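Local coordinates for ABC transporter, substrate binding protein (Mannopine) (Agrobacterium fabrum, PDB 5L9S) that serves as the periplasmic substrate-binding protein of an ABC transporter, probably delivering mannopine to its membrane partner, at residues 196-200 and 201-205; 125-128 and 129-132; 214-217 and 218-222. All coordinates share one frame; numbering follows the deposited sequence.

Contact 1: residues 196-200 and 201-205; sequences VQAFR and NDEYR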
ATOM      1  N   VAL A 196     -17.005   3.194   4.920  1.00 52.40           N
ATOM      2  CA  VAL A 196     -17.108   4.080   6.077  1.00 51.22           C
ATOM      3  C   VAL A 196     -18.601   4.361   6.343  1.00 56.75           C
ATOM      4  O   VAL A 196     -19.035   4.250   7.494  1.00 57.79           O
ATOM      5  CB  VAL A 196     -16.231   5.343   5.835  1.00 52.87           C
ATOM      6  CG1 VAL A 196     -16.732   6.560   6.568  1.00 54.07           C
ATOM      7  CG2 VAL A 196     -14.790   5.077   6.201  1.00 49.75           C
ATOM      8  N   GLN A 197     -19.394   4.673   5.280  1.00 53.95           N
ATOM      9  CA  GLN A 197     -20.839   4.924   5.391  1.00 55.73           C
ATOM     10  C   GLN A 197     -21.534   3.645   5.896  1.00 58.41           C
ATOM     11  O   GLN A 197     -22.338   3.697   6.825  1.00 59.43           O
ATOM     12  CB  GLN A 197     -21.469   5.329   4.041  1.00 58.78           C
ATOM     13  CG  GLN A 197     -20.901   6.562   3.302  1.00 88.66           C
ATOM     14  CD  GLN A 197     -21.094   7.936   3.920  1.00120.16           C
ATOM     15  OE1 GLN A 197     -20.312   8.865   3.647  1.00112.49           O
ATOM     16  NE2 GLN A 197     -22.156   8.131   4.710  1.00119.10           N
ATOM     17  N   ALA A 198     -21.212   2.498   5.271  1.00 52.94           N
ATOM     18  CA  ALA A 198     -21.780   1.190   5.581  1.00 53.88           C
ATOM     19  C   ALA A 198     -21.542   0.809   7.041  1.00 59.08           C
ATOM     20  O   ALA A 198     -22.431   0.234   7.665  1.00 60.84           O
ATOM     21  CB  ALA A 198     -21.199   0.134   4.650  1.00 52.98           C
ATOM     22  N   PHE A 199     -20.363   1.150   7.592  1.00 52.50           N
ATOM     23  CA  PHE A 199     -20.076   0.882   8.982  1.00 51.53           C
ATOM     24  C   PHE A 199     -20.896   1.811   9.899  1.00 57.51           C
ATOM     25  O   PHE A 199     -21.457   1.320  10.885  1.00 60.22           O
ATOM     26  CB  PHE A 199     -18.567   0.973   9.277  1.00 50.41           C
ATOM     27  CG  PHE A 199     -18.215   0.390  10.629  1.00 51.48           C
ATOM     28  CD1 PHE A 199     -18.277   1.178  11.793  1.00 54.11           C
ATOM     29  CD2 PHE A 199     -17.840  -0.946  10.752  1.00 52.79           C
ATOM     30  CE1 PHE A 199     -17.975   0.633  13.043  1.00 54.02           C
ATOM     31  CE2 PHE A 199     -17.528  -1.487  12.006  1.00 54.85           C
ATOM     32  CZ  PHE A 199     -17.603  -0.695  13.139  1.00 52.64           C
ATOM     33  N   ARG A 200     -20.975   3.131   9.571  1.00 53.73           N
ATOM     34  CA  ARG A 200     -21.748   4.137  10.310  1.00 56.08           C
ATOM     35  C   ARG A 200     -23.209   3.730  10.406  1.00 65.62           C
ATOM     36  O   ARG A 200     -23.818   3.916  11.453  1.00 69.47           O
ATOM     37  CB  ARG A 200     -21.677   5.509   9.618  1.00 56.23           C
ATOM     38  CG  ARG A 200     -20.348   6.196   9.686  1.00 57.15           C
ATOM     39  CD  ARG A 200     -20.474   7.542   9.054  1.00 66.18           C
ATOM     40  NE  ARG A 200     -19.197   8.209   9.071  1.00 68.12           N
ATOM     41  CZ  ARG A 200     -18.697   8.882   8.046  1.00 77.94           C
ATOM     42  NH1 ARG A 200     -17.528   9.494   8.161  1.00 60.03           N
ATOM     43  NH2 ARG A 200     -19.337   8.906   6.880  1.00 63.39           N
ATOM     44  N   ASN A 201     -23.771   3.196   9.309  1.00 63.70           N
ATOM     45  CA  ASN A 201     -25.165   2.761   9.200  1.00 67.63           C
ATOM     46  C   ASN A 201     -25.385   1.348   9.738  1.00 75.24           C
ATOM     47  O   ASN A 201     -26.523   0.894   9.818  1.00 77.86           O
ATOM     48  CB  ASN A 201     -25.638   2.882   7.748  1.00 65.25           C
ATOM     49  CG  ASN A 201     -25.686   4.309   7.263  1.00 77.29           C
ATOM     50  OD1 ASN A 201     -26.222   5.201   7.926  1.00 74.55           O
ATOM     51  ND2 ASN A 201     -25.106   4.565   6.105  1.00 67.80           N
ATOM     52  N   ASP A 202     -24.296   0.669  10.135  1.00 72.37           N
ATOM     53  CA  ASP A 202     -24.267  -0.694  10.667  1.00 73.88           C
ATOM     54  C   ASP A 202     -24.748  -1.715   9.626  1.00 80.53           C
ATOM     55  O   ASP A 202     -25.533  -2.613   9.941  1.00 82.99           O
ATOM     56  CB  ASP A 202     -25.020  -0.800  12.016  1.00 79.35           C
ATOM     57  CG  ASP A 202     -24.581  -1.974  12.883  1.00100.67           C
ATOM     58  OD1 ASP A 202     -23.357  -2.281  12.904  1.00 99.24           O
ATOM     59  OD2 ASP A 202     -25.459  -2.579  13.552  1.00113.36           O
ATOM     60  N   GLU A 203     -24.277  -1.559   8.375  1.00 76.09           N
ATOM     61  CA  GLU A 203     -24.599  -2.435   7.236  1.00 76.59           C
ATOM     62  C   GLU A 203     -23.720  -3.709   7.233  1.00 76.93           C
ATOM     63  O   GLU A 203     -24.029  -4.682   6.531  1.00 80.00           O
ATOM     64  CB  GLU A 203     -24.500  -1.677   5.898  1.00 77.68           C
ATOM     65  CG  GLU A 203     -25.595  -0.637   5.674  1.00 91.89           C
ATOM     66  CD  GLU A 203     -25.440   0.239   4.441  1.00111.57           C
ATOM     67  OE1 GLU A 203     -25.638   1.472   4.551  1.00100.12           O
ATOM     68  OE2 GLU A 203     -25.122  -0.308   3.361  1.00107.71           O
ATOM     69  N   TYR A 204     -22.637  -3.693   8.027  1.00 66.66           N
ATOM     70  CA  TYR A 204     -21.719  -4.816   8.225  1.00 64.12           C
ATOM     71  C   TYR A 204     -21.055  -4.700   9.582  1.00 65.29           C
ATOM     72  O   TYR A 204     -20.887  -3.572  10.123  1.00 65.48           O
ATOM     73  CB  TYR A 204     -20.662  -4.972   7.102  1.00 62.46           C
ATOM     74  CG  TYR A 204     -19.570  -3.928   7.090  1.00 60.50           C
ATOM     75  CD1 TYR A 204     -18.368  -4.136   7.766  1.00 59.29           C
ATOM     76  CD2 TYR A 204     -19.706  -2.766   6.345  1.00 61.30           C
ATOM     77  CE1 TYR A 204     -17.345  -3.192   7.725  1.00 57.30           C
ATOM     78  CE2 TYR A 204     -18.702  -1.809   6.311  1.00 59.80           C
ATOM     79  CZ  TYR A 204     -17.507  -2.037   6.971  1.00 65.88           C
ATOM     80  OH  TYR A 204     -16.518  -1.086   6.892  1.00 63.55           O
ATOM     81  N   ARG A 205     -20.661  -5.878  10.102  1.00 58.79           N
ATOM     82  CA  ARG A 205     -20.014  -6.055  11.397  1.00 57.77           C
ATOM     83  C   ARG A 205     -18.585  -6.649  11.284  1.00 55.89           C
ATOM     84  O   ARG A 205     -17.806  -6.526  12.230  1.00 54.82           O
ATOM     85  CB  ARG A 205     -20.904  -6.893  12.338  1.00 61.64           C
ATOM     86  CG  ARG A 205     -22.211  -6.196  12.721  1.00 78.98           C
ATOM     87  CD  ARG A 205     -22.899  -6.873  13.890  1.00 94.77           C
ATOM     88  NE  ARG A 205     -22.330  -6.457  15.174  1.00108.09           N
ATOM     89  CZ  ARG A 205     -22.962  -5.699  16.068  1.00131.71           C
ATOM     90  NH1 ARG A 205     -24.199  -5.273  15.833  1.00120.94           N
ATOM     91  NH2 ARG A 205     -22.367  -5.375  17.209  1.00122.55           N
TER
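Glu203 N donates to Ala198 O over 2.7 Å in a nearly straight bond (N-H...O 166°), and Asn201 N meets Gln197 O at 2.9 Å; both donors arrive close to the direction in which the carbonyl points. Asp202 N turns instead to Phe199 O, 3.0 Å away and well above that carbonyl's plane, so the carbonyls of Gln197, Ala198 and Phe199 are each taken up by the chain that leaves helix 192-200. Asp202 has positive phi, and with the bonds back into the last turn this is a Schellman motif, which ends the helix and sends the chain toward strand 206-210. Tyr204 then folds back against the last turn. Its chi1 of 72° sets CG between backbone N and carbonyl carbon and brings the ring alongside Ala198 and Phe199: Ala198 CB sits at the ring edge, 3.6 Å from Tyr204 CE2, while Phe199 directs its own edge at the tyrosine face in an offset edge-to-face pair, centroids 5.7 Å apart and planes at 70°. The closest ring atoms there are Phe199 CD2 and Tyr204 CE1, at 3.8 Å. Tyr204 OH is hydrogen-bonded to Ser195 O, which satisfies the buried hydroxyl, and Val187 of strand 185-189 also packs on this ring. At the outer surface, the extended Arg200 chain carries its guanidinium past Val196 CG1, which lies over one face, to a salt bridge with Glu220. The charge partners of Asp202 are loose: Arg205 NH1 lies 3.7 Å from Asp202 OD2, out of line with any N-H, and Lys116 forms a weak, long ion pair with OD1.

Contact 2: residues 125-128 and 129-132; sequences QTWA and DMWD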
ATOM      1  N   GLN A 125     -10.348 -12.412  14.743  1.00 48.63           N
ATOM      2  CA  GLN A 125      -8.952 -11.968  14.715  1.00 44.64           C
ATOM      3  C   GLN A 125      -8.176 -12.427  13.470  1.00 45.48           C
ATOM      4  O   GLN A 125      -7.096 -11.903  13.200  1.00 42.57           O
ATOM      5  CB  GLN A 125      -8.234 -12.357  16.020  1.00 45.76           C
ATOM      6  CG  GLN A 125      -8.799 -11.653  17.277  1.00 39.02           C
ATOM      7  CD  GLN A 125      -8.915 -10.147  17.114  1.00 64.45           C
ATOM      8  OE1 GLN A 125      -7.935  -9.425  16.905  1.00 61.28           O
ATOM      9  NE2 GLN A 125     -10.130  -9.630  17.198  1.00 60.97           N
ATOM     10  N   THR A 126      -8.725 -13.388  12.704  1.00 42.00           N
ATOM     11  CA  THR A 126      -8.091 -13.913  11.505  1.00 40.64           C
ATOM     12  C   THR A 126      -9.068 -13.932  10.349  1.00 47.44           C
ATOM     13  O   THR A 126     -10.268 -13.770  10.554  1.00 49.63           O
ATOM     14  CB  THR A 126      -7.560 -15.331  11.749  1.00 42.16           C
ATOM     15  OG1 THR A 126      -8.662 -16.184  11.990  1.00 51.26           O
ATOM     16  CG2 THR A 126      -6.569 -15.407  12.900  1.00 39.78           C
ATOM     17  N   TRP A 127      -8.573 -14.182   9.130  1.00 44.19           N
ATOM     18  CA  TRP A 127      -9.425 -14.340   7.959  1.00 44.37           C
ATOM     19  C   TRP A 127     -10.336 -15.591   8.133  1.00 52.95           C
ATOM     20  O   TRP A 127     -11.479 -15.578   7.681  1.00 53.43           O
ATOM     21  CB  TRP A 127      -8.582 -14.399   6.675  1.00 41.74           C
ATOM     22  CG  TRP A 127      -7.843 -13.118   6.390  1.00 40.50           C
ATOM     23  CD1 TRP A 127      -6.489 -12.958   6.256  1.00 42.22           C
ATOM     24  CD2 TRP A 127      -8.425 -11.822   6.181  1.00 39.17           C
ATOM     25  NE1 TRP A 127      -6.194 -11.651   5.965  1.00 39.77           N
ATOM     26  CE2 TRP A 127      -7.363 -10.926   5.922  1.00 41.12           C
ATOM     27  CE3 TRP A 127      -9.753 -11.335   6.149  1.00 40.75           C
ATOM     28  CZ2 TRP A 127      -7.579  -9.560   5.701  1.00 39.55           C
ATOM     29  CZ3 TRP A 127      -9.967  -9.984   5.933  1.00 40.86           C
ATOM     30  CH2 TRP A 127      -8.891  -9.111   5.711  1.00 39.93           C
ATOM     31  N   ALA A 128      -9.853 -16.629   8.856  1.00 51.66           N
ATOM     32  CA  ALA A 128     -10.641 -17.829   9.155  1.00 53.28           C
ATOM     33  C   ALA A 128     -11.855 -17.462   9.997  1.00 58.71           C
ATOM     34  O   ALA A 128     -12.930 -18.023   9.774  1.00 60.53           O
ATOM     35  CB  ALA A 128      -9.790 -18.856   9.881  1.00 54.58           C
ATOM     36  N   ASP A 129     -11.711 -16.488  10.910  1.00 53.61           N
ATOM     37  CA  ASP A 129     -12.815 -16.024  11.743  1.00 54.60           C
ATOM     38  C   ASP A 129     -13.845 -15.246  10.918  1.00 58.47           C
ATOM     39  O   ASP A 129     -15.037 -15.325  11.216  1.00 60.41           O
ATOM     40  CB  ASP A 129     -12.295 -15.170  12.895  1.00 55.57           C
ATOM     41  CG  ASP A 129     -11.433 -15.856  13.941  1.00 61.84           C
ATOM     42  OD1 ASP A 129     -11.538 -17.124  14.091  1.00 60.75           O
ATOM     43  OD2 ASP A 129     -10.710 -15.136  14.665  1.00 67.02           O
ATOM     44  N   MET A 130     -13.397 -14.535   9.855  1.00 52.77           N
ATOM     45  CA  MET A 130     -14.307 -13.824   8.937  1.00 52.08           C
ATOM     46  C   MET A 130     -15.258 -14.843   8.275  1.00 58.56           C
ATOM     47  O   MET A 130     -16.430 -14.544   8.054  1.00 59.30           O
ATOM     48  CB  MET A 130     -13.514 -13.017   7.886  1.00 51.51           C
ATOM     49  CG  MET A 130     -14.390 -12.263   6.893  1.00 54.21           C
ATOM     50  SD  MET A 130     -13.663 -10.707   6.374  1.00 53.91           S
ATOM     51  CE  MET A 130     -14.908 -10.055   5.471  1.00 52.00           C
ATOM     52  N   TRP A 131     -14.773 -16.072   8.050  1.00 57.01           N
ATOM     53  CA  TRP A 131     -15.568 -17.150   7.463  1.00 59.88           C
ATOM     54  C   TRP A 131     -16.356 -17.952   8.515  1.00 68.67           C
ATOM     55  O   TRP A 131     -17.119 -18.847   8.152  1.00 71.95           O
ATOM     56  CB  TRP A 131     -14.665 -18.089   6.666  1.00 57.91           C
ATOM     57  CG  TRP A 131     -14.665 -17.810   5.195  1.00 58.35           C
ATOM     58  CD1 TRP A 131     -15.321 -18.512   4.220  1.00 63.10           C
ATOM     59  CD2 TRP A 131     -13.968 -16.746   4.527  1.00 55.76           C
ATOM     60  NE1 TRP A 131     -15.066 -17.956   2.986  1.00 61.41           N
ATOM     61  CE2 TRP A 131     -14.235 -16.873   3.145  1.00 60.10           C
ATOM     62  CE3 TRP A 131     -13.161 -15.682   4.966  1.00 54.41           C
ATOM     63  CZ2 TRP A 131     -13.714 -15.983   2.200  1.00 57.61           C
ATOM     64  CZ3 TRP A 131     -12.638 -14.805   4.026  1.00 53.93           C
ATOM     65  CH2 TRP A 131     -12.928 -14.952   2.664  1.00 55.30           C
ATOM     66  N   ASP A 132     -16.161 -17.650   9.807  1.00 65.47           N
ATOM     67  CA  ASP A 132     -16.799 -18.360  10.923  1.00 67.69           C
ATOM     68  C   ASP A 132     -18.045 -17.599  11.407  1.00 73.42           C
ATOM     69  O   ASP A 132     -17.992 -16.860  12.384  1.00 71.94           O
ATOM     70  CB  ASP A 132     -15.760 -18.543  12.045  1.00 68.61           C
ATOM     71  CG  ASP A 132     -16.024 -19.601  13.082  1.00 75.61           C
ATOM     72  OD1 ASP A 132     -17.199 -19.938  13.290  1.00 76.74           O
ATOM     73  OD2 ASP A 132     -15.041 -20.063  13.720  1.00 81.30           O
TER
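A helix N-terminus is capped here, where the chain leaving strand 103-116 enters the short helix 127-130, and the capping pair is Thr126 and Asp129. Thr126 OG1 accepts from Asp129 N at 3.2 Å; in return Asp129 OD2 takes Thr126 N at 3.3 Å, from above the carboxylate plane. This reciprocal pair is a capping box. The same carboxylate oxygen also receives Gln125 N at 2.7 Å, nearly straight (171°) and on its anti lone pair, so two backbone N-H groups ahead of the helix converge on one anion. Thr126 chi1 of 65° places OG1 between its backbone N and carbonyl carbon, within range of Asp129 N. The first turn is closed by Met130 N on Thr126 O, 3.3 Å apart. On the buried side Trp127 and Met130 run side by side, and Met130 SD lies in the indole plane, 3.8 Å from Trp127 CZ3, an edge-on Met-aromatic contact. Trp127 NE1 bonds to Gly230 O. Trp131 brings its ring edge to Trp127 O, with Trp131 CE3 3.2 Å from that oxygen, while its NE1 reaches Lys177 O and its ring packs against helices 149-158 and 171-181.

Contact 3: residues 214-217 and 218-222; sequences AKAL and KAEGY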
ATOM      1  N   ALA A 214     -10.521   2.702   8.814  1.00 40.21           N
ATOM      2  CA  ALA A 214     -10.816   2.128  10.126  1.00 39.26           C
ATOM      3  C   ALA A 214     -10.385   3.096  11.221  1.00 44.10           C
ATOM      4  O   ALA A 214     -11.110   3.275  12.192  1.00 45.79           O
ATOM      5  CB  ALA A 214     -10.112   0.794  10.281  1.00 38.56           C
ATOM      6  N   LYS A 215      -9.212   3.733  11.054  1.00 40.53           N
ATOM      7  CA  LYS A 215      -8.634   4.755  11.938  1.00 40.79           C
ATOM      8  C   LYS A 215      -9.563   5.934  12.068  1.00 45.38           C
ATOM      9  O   LYS A 215      -9.756   6.429  13.179  1.00 49.17           O
ATOM     10  CB  LYS A 215      -7.326   5.274  11.337  1.00 43.05           C
ATOM     11  CG  LYS A 215      -6.084   4.711  11.949  1.00 58.73           C
ATOM     12  CD  LYS A 215      -4.892   5.601  11.594  1.00 68.73           C
ATOM     13  CE  LYS A 215      -3.585   4.851  11.589  1.00 72.83           C
ATOM     14  NZ  LYS A 215      -3.420   3.918  10.438  1.00 79.39           N
ATOM     15  N   ALA A 216     -10.115   6.404  10.925  1.00 41.32           N
ATOM     16  CA  ALA A 216     -11.047   7.543  10.827  1.00 42.24           C
ATOM     17  C   ALA A 216     -12.333   7.250  11.573  1.00 45.92           C
ATOM     18  O   ALA A 216     -12.796   8.125  12.292  1.00 49.73           O
ATOM     19  CB  ALA A 216     -11.337   7.879   9.375  1.00 42.52           C
ATOM     20  N   LEU A 217     -12.854   6.001  11.492  1.00 39.30           N
ATOM     21  CA  LEU A 217     -14.063   5.580  12.213  1.00 40.31           C
ATOM     22  C   LEU A 217     -13.854   5.570  13.722  1.00 48.80           C
ATOM     23  O   LEU A 217     -14.757   5.997  14.454  1.00 54.02           O
ATOM     24  CB  LEU A 217     -14.584   4.213  11.727  1.00 39.01           C
ATOM     25  CG  LEU A 217     -15.319   4.212  10.375  1.00 42.21           C
ATOM     26  CD1 LEU A 217     -15.201   2.841   9.679  1.00 41.16           C
ATOM     27  CD2 LEU A 217     -16.786   4.649  10.540  1.00 41.22           C
ATOM     28  N   LYS A 218     -12.673   5.088  14.194  1.00 42.88           N
ATOM     29  CA  LYS A 218     -12.301   5.030  15.610  1.00 43.11           C
ATOM     30  C   LYS A 218     -12.175   6.441  16.154  1.00 47.68           C
ATOM     31  O   LYS A 218     -12.605   6.695  17.275  1.00 49.88           O
ATOM     32  CB  LYS A 218     -10.981   4.255  15.828  1.00 44.86           C
ATOM     33  CG  LYS A 218     -10.748   3.821  17.291  1.00 57.82           C
ATOM     34  CD  LYS A 218      -9.598   2.849  17.449  1.00 71.12           C
ATOM     35  CE  LYS A 218      -9.774   1.915  18.623  1.00 87.99           C
ATOM     36  NZ  LYS A 218      -9.209   0.566  18.343  1.00 96.48           N
ATOM     37  N   ALA A 219     -11.601   7.359  15.353  1.00 43.73           N
ATOM     38  CA  ALA A 219     -11.415   8.778  15.690  1.00 43.97           C
ATOM     39  C   ALA A 219     -12.764   9.511  15.764  1.00 49.15           C
ATOM     40  O   ALA A 219     -12.872  10.480  16.511  1.00 51.43           O
ATOM     41  CB  ALA A 219     -10.502   9.436  14.663  1.00 43.29           C
ATOM     42  N   GLU A 220     -13.796   9.033  15.010  1.00 44.94           N
ATOM     43  CA  GLU A 220     -15.177   9.578  15.015  1.00 45.55           C
ATOM     44  C   GLU A 220     -15.963   9.058  16.221  1.00 49.23           C
ATOM     45  O   GLU A 220     -17.062   9.544  16.493  1.00 51.78           O
ATOM     46  CB  GLU A 220     -15.922   9.257  13.715  1.00 45.91           C
ATOM     47  CG  GLU A 220     -15.489  10.086  12.517  1.00 48.97           C
ATOM     48  CD  GLU A 220     -16.109   9.648  11.195  1.00 74.66           C
ATOM     49  OE1 GLU A 220     -17.339   9.421  11.152  1.00 91.50           O
ATOM     50  OE2 GLU A 220     -15.359   9.511  10.201  1.00 62.62           O
ATOM     51  N   GLY A 221     -15.382   8.099  16.951  1.00 43.60           N
ATOM     52  CA  GLY A 221     -15.977   7.548  18.171  1.00 45.50           C
ATOM     53  C   GLY A 221     -16.651   6.206  18.002  1.00 50.39           C
ATOM     54  O   GLY A 221     -17.251   5.699  18.945  1.00 50.01           O
ATOM     55  N   TYR A 222     -16.548   5.608  16.793  1.00 47.63           N
ATOM     56  CA  TYR A 222     -17.145   4.305  16.540  1.00 47.19           C
ATOM     57  C   TYR A 222     -16.396   3.156  17.218  1.00 52.21           C
ATOM     58  O   TYR A 222     -15.177   3.171  17.369  1.00 49.17           O
ATOM     59  CB  TYR A 222     -17.346   4.045  15.047  1.00 45.09           C
ATOM     60  CG  TYR A 222     -18.407   4.936  14.443  1.00 47.06           C
ATOM     61  CD1 TYR A 222     -19.760   4.624  14.564  1.00 51.68           C
ATOM     62  CD2 TYR A 222     -18.061   6.100  13.758  1.00 45.75           C
ATOM     63  CE1 TYR A 222     -20.742   5.440  14.003  1.00 53.24           C
ATOM     64  CE2 TYR A 222     -19.030   6.914  13.178  1.00 47.39           C
ATOM     65  CZ  TYR A 222     -20.372   6.584  13.307  1.00 56.27           C
ATOM     66  OH  TYR A 222     -21.344   7.376  12.736  1.00 55.05           O
TER
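A Schellman motif ends helix 211-219, with Gly221 as the residue of positive phi (101°) and Leu217 O as the carbonyl on which the departing chain folds back. Tyr222 N reaches Leu217 O at 3.0 Å with an N-H...O angle of 150°, whereas Glu220 N makes only weak bonds, to Ala216 O and to the same Leu217 O. Upstream the helix is still regular: Lys218 N binds Ala214 O and Ala219 N binds Lys215 O. Gly221 in turn bonds back to Lys218 O, and its positive phi is one that glycine adopts easily. Past the turn, Tyr222 turns back across Leu217. Its CB is 3.3 Å from Leu217 O, and that oxygen lies near the ring plane, at the edge, 3.4 Å from Tyr222 CD2. One methyl of the leucine, Leu217 CD2, stands off the ring plane, 3.8 Å from Tyr222 CD2, as the two side chains run askew. With Leu217 CG anti to its carbonyl carbon (chi1 -76°), the side chain also packs on Phe199 of helix 192-200 and on Ile224. Glu220 runs its extended chain past Ala216 O, with Glu220 CG at 3.3 Å from that oxygen. Lys218 extends on another side to a cation-pi contact with Trp226. Leu217 O thus takes one sound and one weak bond while touching the tyrosine edge, which probably helps set where the chain turns toward strand 224-240; Arg200, the salt-bridge partner of Glu220, probably helps keep that carboxylate ionised.

How the contacts relate
Contacts 1 and 3 are both Schellman ends, of helices 192-200 and 211-219, and they touch, with centres about 12 Å apart. Arg200 NH1 of contact 1 reaches Glu220 OE2 of contact 3 at 3.0 Å. Arg200 CG packs 3.4 Å from Tyr222 OH, and Leu217 CD1 packs on Phe199 CB at 3.9 Å. Contact 2 begins a helix instead of ending one, and stands apart: its nearest atoms are about 7 Å from contact 1 and about 10 Å from contact 3. Strand 206-210 links the groups, following contact 1 in the chain and receiving Trp127 and Met130 on its residues. All three lie 20 Å or more from the centre of the chain.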